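Local coordinates for protein Alpha/beta hydrolase (Pseudomonas aeruginosa PAO1, PDB 4R1D) that probably hydrolyses lipids as Tle4, a calcium-binding effector of the H2 type VI secretion system, and is probably held inactive by its immunity partner Tli4, at residues 55-61 / 138-144; 60-64 / 209-213; 68-73 / 111-117; 218-223 / 261-265; 254-260 / 280-284. The contacts are given in a common frame with arbitrary orientation. Where two conformers were deposited one is given. Residue numbers count along the deposited sequence, not the author numbering.

Interaction 1: 55-61 / 138-144; sequences PGIMGTN and KVMRSAY
Two backbone hydrogen bonds clamp the segments together: N61 N to K138 O at 2.7 Å and M140 N to G59 O at 3.0 Å. They frame a single, isolated beta bridge of T60 with V139 (CA to CA 4.3 Å), tightened by CA-H...O contacts from V139 CA to G59 O (3.2 Å) and T60 CA to K138 O (3.3 Å). A third bond goes from G56 N to Y144 OH (3.1 Å), although the position of that hydroxyl is less certain. Water 1 accepts from N61 ND2 (3.2 Å) and donates to V139 O (2.8 Å); N61 ND2 also bonds to G137. G56 to G59 form a type II turn closed by G59 N to G56 O at 2.9 Å. A side chain on G59 would press on the Y144 ring. Y144 (chi1 m) starts the packing: P55 CB reaches its CE2 at 3.7 Å, with P55 CA over one ring face, and P55 CG meets V139 CG1 at 3.6 Å. M140 is the N-cap of helix 141-155. The P-G-I-M-G loop after strand 48-54 of the central parallel sheet, with I57 close to S256, is consistent with the oxyanion-hole loop of alpha/beta-hydrolase lipases.

Interaction 2: 60-64 / 209-213; sequences TNLRN and YNWLQ
T60 and N61 run extended into strand 62-64, with L62 at phi/psi -132/149. The facing segment 209-213 is extended at Y209 (-150/160) and then folds into a type I turn from N210 to Q213, combined with an Asx turn. This is the connection that leaves strand 201-206, an outermost strand of the parallel sheet of the alpha/beta-hydrolase core, and enters helix 215-238. The turn is closed by Q213 N to N210 O at 3.3 Å. N210, chi1 t, accepts from L212 N on its OD1 at 3.1 Å, and its ND2 bonds to A108. The nearest CA pair across the contact is T60 with Y209, 6.1 Å apart.

T60 supplies both hydrogen bonds between the segments. With chi1 m, its OG1 receives Y209 N at 3.1 Å, while its carbonyl O receives W211 NE1, also at 3.1 Å, near the plane of the indole. Y209 points away from this contact and bonds through its OH to P55 O. W211 (chi1 p) points CB toward 60-64, and its ring also meets W72 edge-to-face. L62 (chi1 m, chi2 t) packs against the indole and L212. One methyl makes the apolar tie: L62 CD1 lies 3.8 Å from W211 CE2 and 3.9 Å from L212 CD1.

Interaction 3: 68-73 / 111-117; sequences KSEVWR and VEVDDQG
R73 extends its side chain over the turn at 114-117, with G117 CA over one face of the guanidinium and D114 OD2 at the edge, near its plane. The salt bridge R73 NH2 to D114 OD2 is 2.7 Å. The setting is a three-stranded antiparallel sheet in which strands 70-72 and 111-113 are the outer pair, with 62-64 between them. They therefore share no backbone bond, and the V71 and V111 CA atoms stay 8.1 Å apart. V71 and W72 both face L62, a classic beta bulge. Beyond strand 111-113, D114 OD1 takes Q116 N at 2.9 Å, an Asx turn.

R73 (chi1 t, chi2 t, chi3 m) belongs to a salt-bridge network with D114 and E70, the E70 link being long and purely electrostatic. Water 2 donates to E70 OE2 (2.7 Å) and D114 OD2 (3.0 Å), bridging two like charges; E70 OE2 is also paired with R177 of the partner chain, so this edge meets the complex interface. Water 3 accepts from R73 NE at 2.9 Å, and water 4 joins R73 NH1 (2.8 Å) to Q116 O (3.0 Å).

At the other end V71 CG2 touches V111 CG1 at 4.0 Å. K68, in the left-handed region (72/6), folds over R63, whose NE is salt-bridged to E112 OE2; K68 NZ makes a second salt bridge to E112 OE2 at 2.8 Å.

Interaction 4: 218-223 / 261-265; sequences SALDVR and VARAL
Two helices cross steeply here: segments 218-223 and 261-265 approach to 8.3 Å between axes, with a signed crossing angle of -75°. The small bump at the crossing is A219. Its CB drops into a hollow on the other helix, 3.6 Å from V261 O, 3.7 Å from A264 CB and 3.5 Å from L265 N, and the A219 and L265 CA atoms come within 4.7 Å. Larger side chains fill the flanks. V261 (chi1 t) wedges between S218 and V222, with V222 CG2 to V261 CG1 at 3.9 Å and S218 CB to V261 CG2 at 4.0 Å. L265 (chi1 t, chi2 p) fits the hollow bounded by A219, V222 and R223, placing CD2 4.0 Å from V222 CG1 and CD1 3.8 Å from R223 CB. Helix 215-238 here meets helix 258-267, which follows the probable nucleophile elbow, and S218 OG bonds away to Q213. No hydrogen bond crosses the interface, so it holds by apolar contact, and its closeness depends on alanines at the crossing.

Interaction 5: 254-260 / 280-284; sequences THSMGGL and GVQPA
S256 carries the unusual conformation here. Its backbone sits at 58/-134, at the tip of a type II' turn from H255 to G258. CB points away from 280-284, and with chi1 t OG bonds to H535 NE2, outside both segments. This sharp strand-turn-helix in T-H-S-M-G, a variant of G-x-S-x-G, matches the nucleophile elbow of alpha/beta hydrolases, consistent with S256 as nucleophile and H535 as its base. Strands 250-255 and 274-280 run parallel, H255 bridging G280 (CA to CA 4.9 Å) through G280 N to T254 O (2.9 Å) and S256 N to G280 O (2.7 Å). V281 (chi1 m) occupies the left-handed region at 41/46; its O meets S256 CA at 3.3 Å. T254 (chi1 p) gives OG1 to water 5 at 2.7 Å, which donates to S256 O and G280 O, both 2.8 Å; T254 OG1 also pairs with H279. M257, chi1 m, lays CG 3.8 Å from P283 CG, and L260 (chi1 m, chi2 p) brings CD1 4.1 Å from P283 CD. A side chain on G258 would collide with H255 O. Main-chain bonds and a bridging water thus fix the elbow's backbone, while apolar contacts bring P283 against M257 and L260.

Interactions 1, 2, 4 and 5 are buried, and interaction 5 lies nearest the chain's centre; interaction 3 is partly buried and has the most contacts with the partner chain. The chemistry follows: charges and waters dominate interaction 3, backbone bonds interactions 1 and 5, and purely apolar packing interaction 4, while interaction 2 mixes side-chain hydrogen bonds with apolar contacts. Interactions 1 and 2 share T60 and N61, so one short segment meets both 138-144 and 209-213. Interactions 2 and 3 reach the same antiparallel sheet, and N61 O to D114 N (2.9 Å) joins interactions 1 and 3. Helix 258-267 serves both 4 and 5. Q213 links interaction 2 to S218 and D221 of interaction 4.

Interaction 1: 55-61 / 138-144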
# COMPACT_ATOMS: atom_id res chain seq x y z
N PRO A 55 2.32 0.11 -11.57
CA PRO A 55 3.37 0.59 -10.66
C PRO A 55 3.77 -0.49 -9.66
O PRO A 55 3.21 -1.58 -9.66
CB PRO A 55 2.70 1.75 -9.93
CG PRO A 55 1.24 1.35 -9.90
CD PRO A 55 0.99 0.64 -11.20
N GLY A 56 4.74 -0.16 -8.81
CA GLY A 56 5.26 -1.14 -7.88
C GLY A 56 5.10 -0.82 -6.42
O GLY A 56 4.08 -0.27 -5.98
N ILE A 57 6.12 -1.19 -5.67
CA ILE A 57 6.13 -1.14 -4.21
C ILE A 57 5.66 0.22 -3.67
O ILE A 57 6.28 1.23 -3.97
CB ILE A 57 7.55 -1.47 -3.69
CG1 ILE A 57 7.86 -2.96 -3.87
CG2 ILE A 57 7.71 -1.05 -2.23
CD1 ILE A 57 9.35 -3.30 -3.68
N MET A 58 4.56 0.24 -2.91
CA MET A 58 4.09 1.48 -2.28
C MET A 58 3.88 2.62 -3.29
O MET A 58 3.92 3.79 -2.92
CB MET A 58 5.10 1.95 -1.21
CG MET A 58 5.16 1.05 0.03
SD MET A 58 6.36 1.60 1.29
CE MET A 58 7.91 1.09 0.51
N GLY A 59 3.64 2.27 -4.55
CA GLY A 59 3.75 3.24 -5.63
C GLY A 59 2.49 4.01 -5.97
O GLY A 59 2.53 4.98 -6.73
N THR A 60 1.36 3.58 -5.40
CA THR A 60 0.06 4.14 -5.73
C THR A 60 -0.49 4.93 -4.55
O THR A 60 -0.46 4.46 -3.42
CB THR A 60 -0.95 3.02 -6.13
OG1 THR A 60 -0.44 2.29 -7.27
CG2 THR A 60 -2.35 3.59 -6.47
N ASN A 61 -1.00 6.12 -4.83
CA ASN A 61 -1.66 6.95 -3.81
C ASN A 61 -2.91 6.29 -3.28
O ASN A 61 -3.66 5.69 -4.04
CB ASN A 61 -2.04 8.30 -4.42
CG ASN A 61 -0.84 9.04 -4.98
OD1 ASN A 61 0.24 9.05 -4.38
ND2 ASN A 61 -1.03 9.68 -6.14
N LYS A 138 -2.51 8.74 -10.08
CA LYS A 138 -2.67 7.65 -9.12
C LYS A 138 -1.35 7.24 -8.48
O LYS A 138 -1.36 6.53 -7.48
CB LYS A 138 -3.19 6.40 -9.83
CG LYS A 138 -4.64 6.45 -10.24
CD LYS A 138 -4.93 5.27 -11.14
CE LYS A 138 -6.33 5.36 -11.76
NZ LYS A 138 -6.62 4.18 -12.63
N VAL A 139 -0.24 7.63 -9.09
CA VAL A 139 1.06 7.06 -8.72
C VAL A 139 2.14 8.10 -8.45
O VAL A 139 2.02 9.26 -8.85
CB VAL A 139 1.58 6.09 -9.81
CG1 VAL A 139 0.62 4.92 -9.97
CG2 VAL A 139 1.77 6.82 -11.13
N MET A 140 3.21 7.68 -7.77
CA MET A 140 4.31 8.56 -7.41
C MET A 140 4.81 9.32 -8.64
O MET A 140 5.21 8.72 -9.65
CB MET A 140 5.44 7.75 -6.77
CG MET A 140 6.54 8.58 -6.15
SD MET A 140 7.73 7.52 -5.31
CE MET A 140 8.81 8.75 -4.61
N ARG A 141 4.79 10.64 -8.57
CA ARG A 141 5.03 11.44 -9.77
C ARG A 141 6.44 11.30 -10.35
O ARG A 141 6.59 10.96 -11.52
CB ARG A 141 4.70 12.91 -9.53
CG ARG A 141 5.08 13.75 -10.73
CD ARG A 141 4.20 14.95 -10.89
NE ARG A 141 4.07 15.71 -9.66
CZ ARG A 141 5.08 16.23 -8.98
NH1 ARG A 141 6.32 16.07 -9.39
NH2 ARG A 141 4.83 16.93 -7.88
N SER A 142 7.45 11.58 -9.54
CA SER A 142 8.83 11.54 -10.04
C SER A 142 9.23 10.16 -10.56
O SER A 142 9.95 10.03 -11.54
CB SER A 142 9.80 11.98 -8.93
OG SER A 142 9.80 11.04 -7.87
N ALA A 143 8.76 9.12 -9.88
CA ALA A 143 9.15 7.75 -10.24
C ALA A 143 8.52 7.27 -11.54
O ALA A 143 9.15 6.51 -12.29
CB ALA A 143 8.82 6.79 -9.12
N TYR A 144 7.29 7.71 -11.81
CA TYR A 144 6.49 7.13 -12.89
C TYR A 144 5.99 8.07 -13.99
O TYR A 144 5.84 7.64 -15.13
CB TYR A 144 5.30 6.41 -12.31
CG TYR A 144 5.70 5.28 -11.39
CD1 TYR A 144 6.65 4.34 -11.77
CD2 TYR A 144 5.14 5.17 -10.13
CE1 TYR A 144 7.01 3.29 -10.92
CE2 TYR A 144 5.48 4.14 -9.28
CZ TYR A 144 6.41 3.20 -9.67
OH TYR A 144 6.73 2.18 -8.80
O HOH W 1 0.60 11.57 -8.19

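Interaction 2: 60-64 / 209-213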
# COMPACT_ATOMS: atom_id res chain seq x y z
N THR A 60 1.36 3.58 -5.40
CA THR A 60 0.06 4.14 -5.73
C THR A 60 -0.49 4.93 -4.55
O THR A 60 -0.46 4.46 -3.42
CB THR A 60 -0.95 3.02 -6.13
OG1 THR A 60 -0.44 2.29 -7.27
CG2 THR A 60 -2.35 3.59 -6.47
N ASN A 61 -1.00 6.12 -4.83
CA ASN A 61 -1.66 6.95 -3.81
C ASN A 61 -2.91 6.29 -3.28
O ASN A 61 -3.66 5.69 -4.04
CB ASN A 61 -2.04 8.30 -4.42
CG ASN A 61 -0.84 9.04 -4.98
OD1 ASN A 61 0.24 9.05 -4.38
ND2 ASN A 61 -1.03 9.68 -6.14
N LEU A 62 -3.17 6.44 -1.97
CA LEU A 62 -4.35 5.83 -1.35
C LEU A 62 -5.09 6.83 -0.50
O LEU A 62 -4.48 7.73 0.10
CB LEU A 62 -3.95 4.66 -0.44
CG LEU A 62 -3.05 3.59 -1.06
CD1 LEU A 62 -2.62 2.61 0.02
CD2 LEU A 62 -3.77 2.88 -2.20
N ARG A 63 -6.39 6.65 -0.42
CA ARG A 63 -7.22 7.42 0.48
C ARG A 63 -8.09 6.47 1.27
O ARG A 63 -8.32 5.33 0.85
CB ARG A 63 -8.09 8.40 -0.31
CG ARG A 63 -9.07 7.72 -1.25
CD ARG A 63 -9.75 8.74 -2.14
NE ARG A 63 -10.73 8.09 -3.02
CZ ARG A 63 -11.06 8.55 -4.22
NH1 ARG A 63 -10.48 9.63 -4.71
NH2 ARG A 63 -11.96 7.90 -4.94
N ASN A 64 -8.58 6.92 2.42
CA ASN A 64 -9.48 6.09 3.22
C ASN A 64 -10.77 5.84 2.43
O ASN A 64 -11.34 6.77 1.87
CB ASN A 64 -9.77 6.76 4.58
CG ASN A 64 -10.73 5.95 5.45
OD1 ASN A 64 -11.95 5.99 5.25
ND2 ASN A 64 -10.19 5.23 6.45
N TYR A 209 -2.93 0.61 -8.05
CA TYR A 209 -3.63 -0.43 -7.32
C TYR A 209 -3.36 -0.36 -5.82
O TYR A 209 -2.39 0.24 -5.37
CB TYR A 209 -3.29 -1.81 -7.88
CG TYR A 209 -1.83 -2.18 -7.71
CD1 TYR A 209 -0.91 -1.89 -8.70
CD2 TYR A 209 -1.39 -2.83 -6.57
CE1 TYR A 209 0.43 -2.22 -8.54
CE2 TYR A 209 -0.05 -3.17 -6.40
CZ TYR A 209 0.84 -2.86 -7.39
OH TYR A 209 2.18 -3.19 -7.23
N ASN A 210 -4.25 -0.98 -5.05
CA ASN A 210 -4.14 -0.99 -3.61
C ASN A 210 -3.05 -1.99 -3.22
O ASN A 210 -3.31 -3.18 -3.12
CB ASN A 210 -5.49 -1.37 -3.01
CG ASN A 210 -5.44 -1.60 -1.51
OD1 ASN A 210 -4.41 -1.38 -0.87
ND2 ASN A 210 -6.58 -2.01 -0.95
N TRP A 211 -1.84 -1.48 -3.03
CA TRP A 211 -0.67 -2.32 -2.78
C TRP A 211 -0.67 -2.99 -1.40
O TRP A 211 0.12 -3.89 -1.14
CB TRP A 211 0.63 -1.52 -3.02
CG TRP A 211 0.67 -0.22 -2.28
CD1 TRP A 211 0.30 1.02 -2.76
CD2 TRP A 211 1.07 -0.02 -0.93
NE1 TRP A 211 0.46 1.96 -1.78
CE2 TRP A 211 0.93 1.35 -0.65
CE3 TRP A 211 1.55 -0.88 0.08
CZ2 TRP A 211 1.24 1.90 0.60
CZ3 TRP A 211 1.86 -0.33 1.33
CH2 TRP A 211 1.70 1.05 1.57
N LEU A 212 -1.56 -2.56 -0.50
CA LEU A 212 -1.67 -3.22 0.80
C LEU A 212 -2.37 -4.57 0.72
O LEU A 212 -2.10 -5.48 1.52
CB LEU A 212 -2.43 -2.31 1.78
CG LEU A 212 -1.62 -1.10 2.24
CD1 LEU A 212 -2.54 -0.06 2.84
CD2 LEU A 212 -0.58 -1.57 3.28
N GLN A 213 -3.28 -4.71 -0.23
CA GLN A 213 -4.02 -5.95 -0.34
C GLN A 213 -3.18 -6.96 -1.11
O GLN A 213 -2.16 -6.60 -1.70
CB GLN A 213 -5.33 -5.72 -1.08
CG GLN A 213 -5.15 -5.61 -2.59
CD GLN A 213 -6.42 -5.18 -3.28
OE1 GLN A 213 -7.51 -5.15 -2.67
NE2 GLN A 213 -6.30 -4.82 -4.56

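Interaction 3: 68-73 / 111-117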
# COMPACT_ATOMS: atom_id res chain seq x y z
N LYS A 68 -12.51 9.27 2.51
CA LYS A 68 -11.88 9.85 1.33
C LYS A 68 -10.65 10.73 1.59
O LYS A 68 -10.11 11.33 0.65
CB LYS A 68 -12.91 10.58 0.44
CG LYS A 68 -14.19 9.80 0.18
CD LYS A 68 -13.91 8.44 -0.47
CE LYS A 68 -15.19 7.71 -0.82
NZ LYS A 68 -14.88 6.36 -1.39
N SER A 69 -10.19 10.81 2.83
CA SER A 69 -9.02 11.62 3.13
C SER A 69 -7.76 10.87 2.71
O SER A 69 -7.76 9.64 2.62
CB SER A 69 -8.95 12.01 4.61
OG SER A 69 -7.95 13.01 4.82
N GLU A 70 -6.70 11.62 2.41
CA GLU A 70 -5.45 11.04 1.91
C GLU A 70 -4.69 10.32 3.03
O GLU A 70 -4.45 10.90 4.08
CB GLU A 70 -4.56 12.13 1.32
CG GLU A 70 -5.12 12.86 0.11
CD GLU A 70 -6.15 13.93 0.44
OE1 GLU A 70 -6.37 14.19 1.64
OE2 GLU A 70 -6.74 14.51 -0.50
N VAL A 71 -4.32 9.06 2.81
CA VAL A 71 -3.54 8.31 3.79
C VAL A 71 -2.19 7.85 3.24
O VAL A 71 -1.36 7.34 3.99
CB VAL A 71 -4.31 7.07 4.31
CG1 VAL A 71 -5.57 7.49 5.06
CG2 VAL A 71 -4.66 6.16 3.15
N TRP A 72 -1.98 7.99 1.94
CA TRP A 72 -0.71 7.57 1.33
C TRP A 72 -0.45 8.38 0.07
O TRP A 72 -1.24 8.31 -0.87
CB TRP A 72 -0.71 6.09 0.97
CG TRP A 72 0.66 5.62 0.57
CD1 TRP A 72 1.10 5.28 -0.68
CD2 TRP A 72 1.78 5.47 1.45
NE1 TRP A 72 2.44 4.92 -0.63
CE2 TRP A 72 2.88 5.03 0.67
CE3 TRP A 72 1.97 5.66 2.82
CZ2 TRP A 72 4.13 4.77 1.22
CZ3 TRP A 72 3.21 5.39 3.37
CH2 TRP A 72 4.28 4.96 2.57
N ARG A 73 0.62 9.15 0.08
CA ARG A 73 1.01 9.96 -1.06
C ARG A 73 2.51 10.22 -1.05
O ARG A 73 3.00 11.28 -0.62
CB ARG A 73 0.21 11.26 -1.12
CG ARG A 73 0.07 11.78 -2.54
CD ARG A 73 -0.86 12.97 -2.62
NE ARG A 73 -2.27 12.61 -2.77
CZ ARG A 73 -3.17 13.48 -3.21
NH1 ARG A 73 -2.78 14.70 -3.54
NH2 ARG A 73 -4.45 13.14 -3.34
N VAL A 111 -8.78 1.04 2.55
CA VAL A 111 -8.23 2.05 1.66
C VAL A 111 -8.63 1.79 0.21
O VAL A 111 -9.08 0.71 -0.12
CB VAL A 111 -6.67 2.11 1.72
CG1 VAL A 111 -6.19 2.47 3.14
CG2 VAL A 111 -6.04 0.79 1.22
N GLU A 112 -8.46 2.80 -0.64
CA GLU A 112 -8.68 2.64 -2.08
C GLU A 112 -7.75 3.55 -2.88
O GLU A 112 -7.24 4.54 -2.35
CB GLU A 112 -10.14 2.93 -2.46
CG GLU A 112 -10.55 4.37 -2.18
CD GLU A 112 -12.00 4.68 -2.54
OE1 GLU A 112 -12.78 3.74 -2.80
OE2 GLU A 112 -12.35 5.87 -2.55
N VAL A 113 -7.51 3.21 -4.13
CA VAL A 113 -6.72 4.06 -5.00
C VAL A 113 -7.24 5.50 -5.03
O VAL A 113 -8.45 5.72 -5.11
CB VAL A 113 -6.71 3.52 -6.43
CG1 VAL A 113 -6.01 4.50 -7.37
CG2 VAL A 113 -6.05 2.15 -6.45
N ASP A 114 -6.31 6.45 -4.95
CA ASP A 114 -6.61 7.88 -5.03
C ASP A 114 -5.98 8.42 -6.31
O ASP A 114 -4.76 8.46 -6.42
CB ASP A 114 -6.04 8.61 -3.81
CG ASP A 114 -6.29 10.12 -3.84
OD1 ASP A 114 -6.97 10.61 -4.77
OD2 ASP A 114 -5.81 10.83 -2.92
N ASP A 115 -6.81 8.82 -7.26
CA ASP A 115 -6.32 9.30 -8.55
C ASP A 115 -6.11 10.81 -8.62
O ASP A 115 -5.88 11.36 -9.70
CB ASP A 115 -7.23 8.83 -9.70
CG ASP A 115 -8.59 9.49 -9.68
OD1 ASP A 115 -8.90 10.22 -8.71
OD2 ASP A 115 -9.36 9.27 -10.65
N GLN A 116 -6.17 11.47 -7.46
CA GLN A 116 -6.10 12.93 -7.42
C GLN A 116 -4.73 13.47 -7.03
O GLN A 116 -4.61 14.61 -6.58
CB GLN A 116 -7.19 13.46 -6.48
CG GLN A 116 -8.59 13.06 -6.94
CD GLN A 116 -8.99 13.76 -8.23
OE1 GLN A 116 -9.44 13.12 -9.19
NE2 GLN A 116 -8.82 15.07 -8.27
N GLY A 117 -3.69 12.67 -7.24
CA GLY A 117 -2.33 13.14 -7.02
C GLY A 117 -1.87 14.12 -8.09
O GLY A 117 -2.54 14.32 -9.11
O HOH W 2 -7.53 13.23 -2.69
O HOH W 3 -3.45 10.22 -1.70
O HOH W 4 -5.04 16.21 -4.12

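Interaction 4: 218-223 / 261-265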
# COMPACT_ATOMS: atom_id res chain seq x y z
N SER A 218 -5.30 -7.48 -6.44
CA SER A 218 -4.94 -6.37 -7.32
C SER A 218 -5.01 -6.75 -8.80
O SER A 218 -5.31 -5.92 -9.67
CB SER A 218 -3.57 -5.80 -6.95
OG SER A 218 -3.63 -5.14 -5.70
N ALA A 219 -4.70 -8.00 -9.10
CA ALA A 219 -4.84 -8.49 -10.47
C ALA A 219 -6.29 -8.34 -10.92
O ALA A 219 -6.56 -7.90 -12.03
CB ALA A 219 -4.40 -9.95 -10.57
N LEU A 220 -7.22 -8.71 -10.04
CA LEU A 220 -8.65 -8.57 -10.34
C LEU A 220 -9.00 -7.12 -10.56
O LEU A 220 -9.77 -6.79 -11.47
CB LEU A 220 -9.52 -9.16 -9.22
CG LEU A 220 -9.73 -10.68 -9.24
CD1 LEU A 220 -8.41 -11.43 -9.32
CD2 LEU A 220 -10.54 -11.13 -8.03
N ASP A 221 -8.45 -6.24 -9.73
CA ASP A 221 -8.75 -4.81 -9.87
C ASP A 221 -8.21 -4.24 -11.18
O ASP A 221 -8.83 -3.36 -11.79
CB ASP A 221 -8.19 -4.02 -8.68
CG ASP A 221 -8.87 -4.39 -7.38
OD1 ASP A 221 -9.87 -5.15 -7.43
OD2 ASP A 221 -8.43 -3.90 -6.32
N VAL A 222 -7.06 -4.75 -11.63
CA VAL A 222 -6.49 -4.28 -12.89
C VAL A 222 -7.31 -4.79 -14.08
O VAL A 222 -7.57 -4.05 -15.04
CB VAL A 222 -4.99 -4.67 -13.02
CG1 VAL A 222 -4.48 -4.41 -14.42
CG2 VAL A 222 -4.17 -3.90 -12.00
N ARG A 223 -7.75 -6.04 -14.01
CA ARG A 223 -8.68 -6.57 -15.00
C ARG A 223 -9.88 -5.64 -15.11
O ARG A 223 -10.25 -5.19 -16.20
CB ARG A 223 -9.13 -7.99 -14.63
CG ARG A 223 -10.05 -8.63 -15.67
CD ARG A 223 -11.36 -9.14 -15.07
NE ARG A 223 -12.37 -9.33 -16.11
CZ ARG A 223 -13.42 -8.52 -16.29
NH1 ARG A 223 -13.61 -7.48 -15.49
NH2 ARG A 223 -14.29 -8.77 -17.26
N VAL A 261 1.57 -8.54 -9.79
CA VAL A 261 0.18 -8.26 -10.12
C VAL A 261 -0.11 -8.73 -11.55
O VAL A 261 -1.09 -9.43 -11.80
CB VAL A 261 -0.13 -6.75 -10.01
CG1 VAL A 261 -1.55 -6.44 -10.52
CG2 VAL A 261 0.08 -6.25 -8.55
N ALA A 262 0.78 -8.37 -12.47
CA ALA A 262 0.63 -8.74 -13.87
C ALA A 262 0.62 -10.26 -14.06
O ALA A 262 -0.19 -10.80 -14.79
CB ALA A 262 1.73 -8.11 -14.71
N ARG A 263 1.53 -10.94 -13.38
CA ARG A 263 1.58 -12.39 -13.52
C ARG A 263 0.34 -13.07 -12.95
O ARG A 263 -0.18 -14.01 -13.53
CB ARG A 263 2.86 -12.95 -12.92
CG ARG A 263 4.10 -12.66 -13.78
CD ARG A 263 5.39 -12.96 -13.03
NE ARG A 263 5.43 -14.37 -12.65
CZ ARG A 263 6.11 -14.86 -11.62
NH1 ARG A 263 6.82 -14.06 -10.82
NH2 ARG A 263 6.07 -16.17 -11.37
N ALA A 264 -0.14 -12.58 -11.80
CA ALA A 264 -1.39 -13.07 -11.25
C ALA A 264 -2.51 -12.90 -12.27
O ALA A 264 -3.32 -13.79 -12.48
CB ALA A 264 -1.73 -12.36 -9.94
N LEU A 265 -2.54 -11.74 -12.93
CA LEU A 265 -3.54 -11.44 -13.94
C LEU A 265 -3.50 -12.36 -15.16
O LEU A 265 -4.52 -12.94 -15.54
CB LEU A 265 -3.40 -9.98 -14.41
CG LEU A 265 -4.34 -9.54 -15.53
CD1 LEU A 265 -5.81 -9.74 -15.17
CD2 LEU A 265 -4.07 -8.09 -15.88

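Interaction 5: 254-260 / 280-284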
# COMPACT_ATOMS: atom_id res chain seq x y z
N THR A 254 5.25 -3.04 -16.45
CA THR A 254 5.18 -3.09 -14.99
C THR A 254 6.46 -2.61 -14.33
O THR A 254 7.56 -2.76 -14.87
CB THR A 254 4.87 -4.51 -14.48
OG1 THR A 254 6.05 -5.32 -14.55
CG2 THR A 254 3.77 -5.16 -15.32
N HIS A 255 6.30 -2.06 -13.13
CA HIS A 255 7.45 -1.74 -12.28
C HIS A 255 7.40 -2.56 -11.00
O HIS A 255 6.36 -2.65 -10.34
CB HIS A 255 7.42 -0.25 -11.94
CG HIS A 255 8.57 0.21 -11.10
ND1 HIS A 255 9.88 0.19 -11.54
CD2 HIS A 255 8.60 0.72 -9.85
CE1 HIS A 255 10.67 0.68 -10.59
NE2 HIS A 255 9.92 1.01 -9.56
N SER A 256 8.52 -3.18 -10.65
CA SER A 256 8.64 -3.74 -9.31
C SER A 256 7.53 -4.77 -9.03
O SER A 256 7.25 -5.64 -9.86
CB SER A 256 8.60 -2.59 -8.28
OG SER A 256 8.79 -3.05 -6.95
N MET A 257 6.88 -4.69 -7.87
CA MET A 257 5.85 -5.66 -7.51
C MET A 257 4.65 -5.64 -8.45
O MET A 257 3.83 -6.57 -8.46
CB MET A 257 5.40 -5.47 -6.07
CG MET A 257 6.34 -6.10 -5.07
SD MET A 257 5.70 -5.96 -3.40
CE MET A 257 3.92 -5.93 -3.73
N GLY A 258 4.55 -4.59 -9.26
CA GLY A 258 3.52 -4.55 -10.28
C GLY A 258 3.65 -5.75 -11.22
O GLY A 258 2.70 -6.14 -11.89
N GLY A 259 4.85 -6.33 -11.27
CA GLY A 259 5.07 -7.51 -12.09
C GLY A 259 4.41 -8.75 -11.52
O GLY A 259 4.05 -9.67 -12.26
N LEU A 260 4.27 -8.80 -10.21
CA LEU A 260 3.57 -9.91 -9.59
C LEU A 260 2.06 -9.78 -9.83
O LEU A 260 1.36 -10.77 -10.08
CB LEU A 260 3.88 -9.99 -8.09
CG LEU A 260 5.26 -10.54 -7.71
CD1 LEU A 260 6.38 -9.66 -8.18
CD2 LEU A 260 5.34 -10.72 -6.19
N GLY A 280 9.84 -4.46 -15.37
CA GLY A 280 11.02 -3.77 -14.87
C GLY A 280 11.21 -4.05 -13.39
O GLY A 280 10.27 -3.98 -12.60
N VAL A 281 12.44 -4.39 -13.03
CA VAL A 281 12.84 -4.66 -11.64
C VAL A 281 11.85 -5.47 -10.79
O VAL A 281 11.60 -5.12 -9.64
CB VAL A 281 13.28 -3.38 -10.87
CG1 VAL A 281 14.42 -2.69 -11.60
CG2 VAL A 281 12.08 -2.41 -10.64
N GLN A 282 11.33 -6.56 -11.35
CA GLN A 282 10.39 -7.39 -10.62
C GLN A 282 11.14 -8.21 -9.58
O GLN A 282 12.12 -8.86 -9.90
CB GLN A 282 9.66 -8.36 -11.55
CG GLN A 282 8.59 -9.15 -10.81
CD GLN A 282 7.86 -10.18 -11.66
OE1 GLN A 282 7.72 -10.04 -12.90
NE2 GLN A 282 7.39 -11.23 -11.00
N PRO A 283 10.67 -8.18 -8.33
CA PRO A 283 11.17 -9.12 -7.33
C PRO A 283 10.38 -10.43 -7.49
O PRO A 283 9.47 -10.74 -6.70
CB PRO A 283 10.83 -8.43 -6.01
CG PRO A 283 9.56 -7.68 -6.31
CD PRO A 283 9.68 -7.24 -7.77
N ALA A 284 10.75 -11.19 -8.52
CA ALA A 284 9.95 -12.31 -9.02
C ALA A 284 9.77 -13.36 -7.95
O ALA A 284 8.72 -14.01 -7.86
CB ALA A 284 10.62 -12.92 -10.27
O HOH W 5 7.94 -5.51 -12.60